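PDB 4Q05: esterase E25 from Uncultured bacterium, which probably hydrolyses ester bonds as a dimeric esterase of the bacterial hormone-sensitive lipase family. Local coordinates for residues L288-D302 and S318-H332. Residues are numbered along the deposited sequence; the frame is centred on the assembly and turned at random.
Sequences LHGFPPTFLITGTRD and SGVVADLFVYEGIAH. With NA (sodium ion), chain D.
With CG anti to the backbone N in F295 (chi1 -178°) and anti to the carbonyl carbon in F325 (chi1 -62°), two rings two residues out of register meet over one sheet face. CE2 of F295 lies 3.4 Å from CE1 of F325, but centroids 4.8 Å apart indicate a slid pair with little overlap. On the same face, CD1 of I297 reaches CE2 of Y327 at 3.6 Å. Beneath them, seven backbone bonds, from T294 N to V321 O through T300 N to Y327 O, establish parallel pairing.

Past the strands, OG1 of T300 accepts G329 N at 2.7 Å and also bonds D244 of the second subunit, which forms a salt bridge with R301; V326 O and H312 of that subunit both bind a sodium ion, so this pairing borders the dimer interface. A CB on G299 would run into the carbonyl oxygens of Y327 and I330. OD1 of D302 only packs against CB (3.2 Å) and the ring edge of H332, while OD2 accepts T298 OG1 at 2.7 Å; T234 OG1 is hydrogen-bonded to both D302 OD2 and H332 ND1. Without the carboxylate, as with an alanine here, the T298 hydroxyl would probably lose this acceptor and H332 its packing partner.

H332 also touches S206 of the probable nucleophile elbow (GxSxG), consistent with D302 and H332 being the acid and histidine of a catalytic triad. Strand 294-299, helix 305-317 and strand 322-327 make a beta-alpha-beta crossover of the alpha/beta hydrolase fold.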
loop_
_atom_site.group_PDB
_atom_site.type_symbol
_atom_site.label_atom_id
_atom_site.label_comp_id
_atom_site.label_asym_id
_atom_site.label_seq_id
_atom_site.Cartn_x
_atom_site.Cartn_y
_atom_site.Cartn_z
ATOM N N LEU A 288 3.842 17.499 8.163
ATOM C CA LEU A 288 3.365 17.314 6.795
ATOM C C LEU A 288 2.056 18.056 6.530
ATOM O O LEU A 288 1.504 17.978 5.433
ATOM C CB LEU A 288 3.201 15.823 6.482
ATOM C CG LEU A 288 4.475 14.990 6.646
ATOM C CD1 LEU A 288 4.254 13.554 6.176
ATOM C CD2 LEU A 288 5.608 15.622 5.872
ATOM N N HIS A 289 1.553 18.784 7.522
ATOM C CA HIS A 289 0.381 19.611 7.280
ATOM C C HIS A 289 0.683 20.648 6.206
ATOM O O HIS A 289 1.787 21.178 6.137
ATOM C CB HIS A 289 -0.086 20.323 8.554
ATOM C CG HIS A 289 -0.680 19.411 9.581
ATOM N ND1 HIS A 289 0.085 18.749 10.520
ATOM C CD2 HIS A 289 -1.967 19.064 9.829
ATOM C CE1 HIS A 289 -0.705 18.032 11.299
ATOM N NE2 HIS A 289 -1.953 18.201 10.898
ATOM N N GLY A 290 -0.305 20.942 5.371
ATOM C CA GLY A 290 -0.121 21.936 4.332
ATOM C C GLY A 290 0.478 21.392 3.054
ATOM O O GLY A 290 0.598 22.117 2.070
ATOM N N PHE A 291 0.861 20.120 3.044
ATOM C CA PHE A 291 1.428 19.551 1.819
ATOM C C PHE A 291 0.437 19.609 0.660
ATOM O O PHE A 291 -0.765 19.453 0.847
ATOM C CB PHE A 291 1.933 18.113 2.039
ATOM C CG PHE A 291 3.406 18.030 2.373
ATOM C CD1 PHE A 291 3.939 18.771 3.421
ATOM C CD2 PHE A 291 4.253 17.222 1.632
ATOM C CE1 PHE A 291 5.294 18.703 3.726
ATOM C CE2 PHE A 291 5.601 17.143 1.930
ATOM C CZ PHE A 291 6.126 17.882 2.986
ATOM N N PRO A 292 0.951 19.839 -0.551
ATOM C CA PRO A 292 0.147 19.757 -1.767
ATOM C C PRO A 292 -0.332 18.313 -1.944
ATOM O O PRO A 292 0.199 17.428 -1.278
ATOM C CB PRO A 292 1.160 20.076 -2.883
ATOM C CG PRO A 292 2.382 20.584 -2.210
ATOM C CD PRO A 292 2.385 20.002 -0.834
ATOM N N PRO A 293 -1.299 18.077 -2.839
ATOM C CA PRO A 293 -1.693 16.693 -3.130
ATOM C C PRO A 293 -0.474 15.884 -3.518
ATOM O O PRO A 293 0.338 16.348 -4.322
ATOM C CB PRO A 293 -2.631 16.847 -4.332
ATOM C CG PRO A 293 -3.259 18.205 -4.119
ATOM C CD PRO A 293 -2.150 19.057 -3.544
ATOM N N THR A 294 -0.361 14.686 -2.960
ATOM C CA THR A 294 0.827 13.865 -3.128
ATOM C C THR A 294 0.487 12.475 -3.686
ATOM O O THR A 294 -0.498 11.847 -3.290
ATOM C CB THR A 294 1.569 13.747 -1.788
ATOM O OG1 THR A 294 1.979 15.053 -1.372
ATOM C CG2 THR A 294 2.806 12.838 -1.889
ATOM N N PHE A 295 1.322 12.019 -4.610
ATOM C CA PHE A 295 1.162 10.743 -5.287
ATOM C C PHE A 295 2.345 9.902 -4.837
ATOM O O PHE A 295 3.501 10.332 -4.973
ATOM C CB PHE A 295 1.200 10.999 -6.799
ATOM C CG PHE A 295 1.003 9.770 -7.668
ATOM C CD1 PHE A 295 2.006 8.823 -7.808
ATOM C CD2 PHE A 295 -0.160 9.618 -8.411
ATOM C CE1 PHE A 295 1.830 7.724 -8.637
ATOM C CE2 PHE A 295 -0.333 8.531 -9.252
ATOM C CZ PHE A 295 0.660 7.583 -9.361
ATOM N N LEU A 296 2.078 8.719 -4.286
ATOM C CA LEU A 296 3.159 7.869 -3.782
ATOM C C LEU A 296 3.095 6.480 -4.393
ATOM O O LEU A 296 2.024 5.951 -4.626
ATOM C CB LEU A 296 3.103 7.724 -2.255
ATOM C CG LEU A 296 3.102 9.015 -1.431
ATOM C CD1 LEU A 296 1.663 9.392 -1.076
ATOM C CD2 LEU A 296 3.945 8.824 -0.165
ATOM N N ILE A 297 4.253 5.894 -4.636
ATOM C CA ILE A 297 4.308 4.581 -5.256
ATOM C C ILE A 297 5.423 3.750 -4.644
ATOM O O ILE A 297 6.498 4.264 -4.303
ATOM C CB ILE A 297 4.452 4.693 -6.796
ATOM C CG1 ILE A 297 4.566 3.302 -7.427
ATOM C CG2 ILE A 297 5.661 5.508 -7.165
ATOM C CD1 ILE A 297 4.586 3.353 -8.928
ATOM N N THR A 298 5.148 2.464 -4.474
ATOM C CA THR A 298 6.113 1.538 -3.918
ATOM C C THR A 298 5.641 0.130 -4.330
ATOM O O THR A 298 4.836 -0.002 -5.245
ATOM C CB THR A 298 6.228 1.708 -2.379
ATOM O OG1 THR A 298 7.170 0.774 -1.836
ATOM C CG2 THR A 298 4.869 1.511 -1.708
ATOM N N GLY A 299 6.143 -0.916 -3.685
ATOM C CA GLY A 299 5.722 -2.256 -4.052
ATOM C C GLY A 299 6.017 -3.230 -2.940
ATOM O O GLY A 299 6.666 -2.868 -1.962
ATOM N N THR A 300 5.565 -4.473 -3.099
ATOM C CA THR A 300 5.652 -5.449 -2.028
ATOM C C THR A 300 7.084 -5.803 -1.653
ATOM O O THR A 300 7.338 -6.228 -0.538
ATOM C CB THR A 300 4.904 -6.736 -2.403
ATOM O OG1 THR A 300 5.376 -7.177 -3.677
ATOM C CG2 THR A 300 3.394 -6.477 -2.482
ATOM N N ARG A 301 8.029 -5.643 -2.577
ATOM C CA ARG A 301 9.410 -6.039 -2.289
ATOM C C ARG A 301 10.316 -4.849 -1.979
ATOM O O ARG A 301 11.525 -4.996 -1.829
ATOM C CB ARG A 301 9.985 -6.852 -3.457
ATOM C CG ARG A 301 9.146 -8.079 -3.775
ATOM C CD ARG A 301 9.850 -9.044 -4.728
ATOM N NE ARG A 301 8.982 -10.190 -4.984
ATOM C CZ ARG A 301 9.397 -11.356 -5.465
ATOM N NH1 ARG A 301 10.679 -11.536 -5.756
ATOM N NH2 ARG A 301 8.522 -12.340 -5.662
ATOM N N ASP A 302 9.725 -3.670 -1.873
ATOM C CA ASP A 302 10.502 -2.454 -1.667
ATOM C C ASP A 302 11.028 -2.397 -0.240
ATOM O O ASP A 302 10.249 -2.517 0.713
ATOM C CB ASP A 302 9.596 -1.258 -1.911
ATOM C CG ASP A 302 10.357 0.048 -2.114
ATOM O OD1 ASP A 302 11.559 0.149 -1.763
ATOM O OD2 ASP A 302 9.718 0.987 -2.628
ATOM N N SER A 318 -2.772 14.195 8.147
ATOM C CA SER A 318 -2.490 15.621 8.254
ATOM C C SER A 318 -3.370 16.395 7.291
ATOM O O SER A 318 -3.138 17.575 7.022
ATOM C CB SER A 318 -1.007 15.904 7.988
ATOM O OG SER A 318 -0.200 15.173 8.892
ATOM N N GLY A 319 -4.390 15.722 6.773
ATOM C CA GLY A 319 -5.390 16.399 5.976
ATOM C C GLY A 319 -4.936 16.660 4.559
ATOM O O GLY A 319 -5.493 17.507 3.863
ATOM N N VAL A 320 -3.929 15.921 4.115
ATOM C CA VAL A 320 -3.417 16.100 2.762
ATOM C C VAL A 320 -4.034 15.085 1.804
ATOM O O VAL A 320 -4.232 13.933 2.158
ATOM C CB VAL A 320 -1.886 15.941 2.731
ATOM C CG1 VAL A 320 -1.371 16.091 1.317
ATOM C CG2 VAL A 320 -1.221 16.962 3.675
ATOM N N VAL A 321 -4.334 15.516 0.591
ATOM C CA VAL A 321 -4.720 14.581 -0.452
ATOM C C VAL A 321 -3.494 13.752 -0.809
ATOM O O VAL A 321 -2.469 14.287 -1.232
ATOM C CB VAL A 321 -5.239 15.319 -1.699
ATOM C CG1 VAL A 321 -5.597 14.320 -2.795
ATOM C CG2 VAL A 321 -6.452 16.192 -1.338
ATOM N N ALA A 322 -3.575 12.450 -0.591
ATOM C CA ALA A 322 -2.459 11.576 -0.925
ATOM C C ALA A 322 -2.983 10.252 -1.452
ATOM O O ALA A 322 -3.817 9.603 -0.817
ATOM C CB ALA A 322 -1.553 11.368 0.283
ATOM N N ASP A 323 -2.509 9.883 -2.637
ATOM C CA ASP A 323 -2.926 8.659 -3.303
ATOM C C ASP A 323 -1.776 7.676 -3.295
ATOM O O ASP A 323 -0.664 8.014 -3.711
ATOM C CB ASP A 323 -3.375 8.971 -4.727
ATOM C CG ASP A 323 -4.673 9.769 -4.757
ATOM O OD1 ASP A 323 -5.446 9.654 -3.778
ATOM O OD2 ASP A 323 -4.937 10.505 -5.743
ATOM N N LEU A 324 -2.034 6.466 -2.804
ATOM C CA LEU A 324 -0.990 5.457 -2.700
ATOM C C LEU A 324 -1.193 4.334 -3.720
ATOM O O LEU A 324 -2.316 3.854 -3.914
ATOM C CB LEU A 324 -0.979 4.845 -1.295
ATOM C CG LEU A 324 -0.023 3.646 -1.150
ATOM C CD1 LEU A 324 1.451 4.054 -1.194
ATOM C CD2 LEU A 324 -0.305 2.881 0.141
ATOM N N PHE A 325 -0.098 3.924 -4.357
ATOM C CA PHE A 325 -0.078 2.768 -5.252
ATOM C C PHE A 325 1.034 1.823 -4.825
ATOM O O PHE A 325 2.185 2.226 -4.703
ATOM C CB PHE A 325 0.122 3.220 -6.702
ATOM C CG PHE A 325 -0.982 4.103 -7.192
ATOM C CD1 PHE A 325 -0.996 5.451 -6.879
ATOM C CD2 PHE A 325 -2.026 3.579 -7.929
ATOM C CE1 PHE A 325 -2.026 6.266 -7.314
ATOM C CE2 PHE A 325 -3.063 4.387 -8.365
ATOM C CZ PHE A 325 -3.058 5.732 -8.058
ATOM N N VAL A 326 0.672 0.573 -4.572
ATOM C CA VAL A 326 1.625 -0.458 -4.173
ATOM C C VAL A 326 1.503 -1.597 -5.178
ATOM O O VAL A 326 0.440 -2.193 -5.330
ATOM C CB VAL A 326 1.319 -1.005 -2.763
ATOM C CG1 VAL A 326 2.319 -2.105 -2.375
ATOM C CG2 VAL A 326 1.325 0.136 -1.728
ATOM N N TYR A 327 2.592 -1.899 -5.862
ATOM C CA TYR A 327 2.565 -2.921 -6.896
ATOM C C TYR A 327 3.151 -4.231 -6.419
ATOM O O TYR A 327 4.268 -4.277 -5.936
ATOM C CB TYR A 327 3.294 -2.436 -8.148
ATOM C CG TYR A 327 2.498 -1.367 -8.849
ATOM C CD1 TYR A 327 1.506 -1.702 -9.769
ATOM C CD2 TYR A 327 2.703 -0.029 -8.559
ATOM C CE1 TYR A 327 0.751 -0.728 -10.394
ATOM C CE2 TYR A 327 1.956 0.948 -9.173
ATOM C CZ TYR A 327 0.978 0.593 -10.089
ATOM O OH TYR A 327 0.244 1.581 -10.700
ATOM N N GLU A 328 2.373 -5.294 -6.568
ATOM C CA GLU A 328 2.855 -6.648 -6.338
ATOM C C GLU A 328 4.165 -6.874 -7.095
ATOM O O GLU A 328 4.235 -6.608 -8.296
ATOM C CB GLU A 328 1.798 -7.631 -6.851
ATOM C CG GLU A 328 2.187 -9.088 -6.825
ATOM C CD GLU A 328 2.182 -9.645 -5.427
ATOM O OE1 GLU A 328 2.087 -8.843 -4.468
ATOM O OE2 GLU A 328 2.280 -10.878 -5.283
ATOM N N GLY A 329 5.185 -7.371 -6.392
ATOM C CA GLY A 329 6.458 -7.742 -6.992
ATOM C C GLY A 329 7.487 -6.624 -7.080
ATOM O O GLY A 329 8.683 -6.870 -7.251
ATOM N N ILE A 330 7.035 -5.384 -6.934
ATOM C CA ILE A 330 7.922 -4.252 -7.170
ATOM C C ILE A 330 8.816 -3.896 -5.986
ATOM O O ILE A 330 8.336 -3.727 -4.850
ATOM C CB ILE A 330 7.130 -3.033 -7.674
ATOM C CG1 ILE A 330 6.942 -3.159 -9.194
ATOM C CG2 ILE A 330 7.820 -1.719 -7.295
ATOM C CD1 ILE A 330 6.519 -1.866 -9.882
ATOM N N ALA A 331 10.118 -3.799 -6.264
ATOM C CA ALA A 331 11.099 -3.374 -5.275
ATOM C C ALA A 331 11.430 -1.904 -5.492
ATOM O O ALA A 331 10.888 -1.271 -6.390
ATOM C CB ALA A 331 12.366 -4.218 -5.380
ATOM N N HIS A 332 12.345 -1.378 -4.678
ATOM C CA HIS A 332 12.737 0.031 -4.724
ATOM C C HIS A 332 13.032 0.515 -6.139
ATOM O O HIS A 332 14.005 0.088 -6.733
ATOM C CB HIS A 332 13.991 0.217 -3.882
ATOM C CG HIS A 332 14.528 1.610 -3.878
ATOM N ND1 HIS A 332 13.935 2.639 -3.172
ATOM C CD2 HIS A 332 15.629 2.139 -4.464
ATOM C CE1 HIS A 332 14.649 3.739 -3.328
ATOM N NE2 HIS A 332 15.680 3.464 -4.109
HETATM NA NA NA D . -1.973 -0.722 -4.654
HETATM O O HOH W 1 2.173 15.990 9.999
HETATM O O HOH W 2 -2.869 19.820 5.358
HETATM O O HOH W 3 -3.319 18.308 -0.123
HETATM O O HOH W 4 9.550 1.068 -5.571
#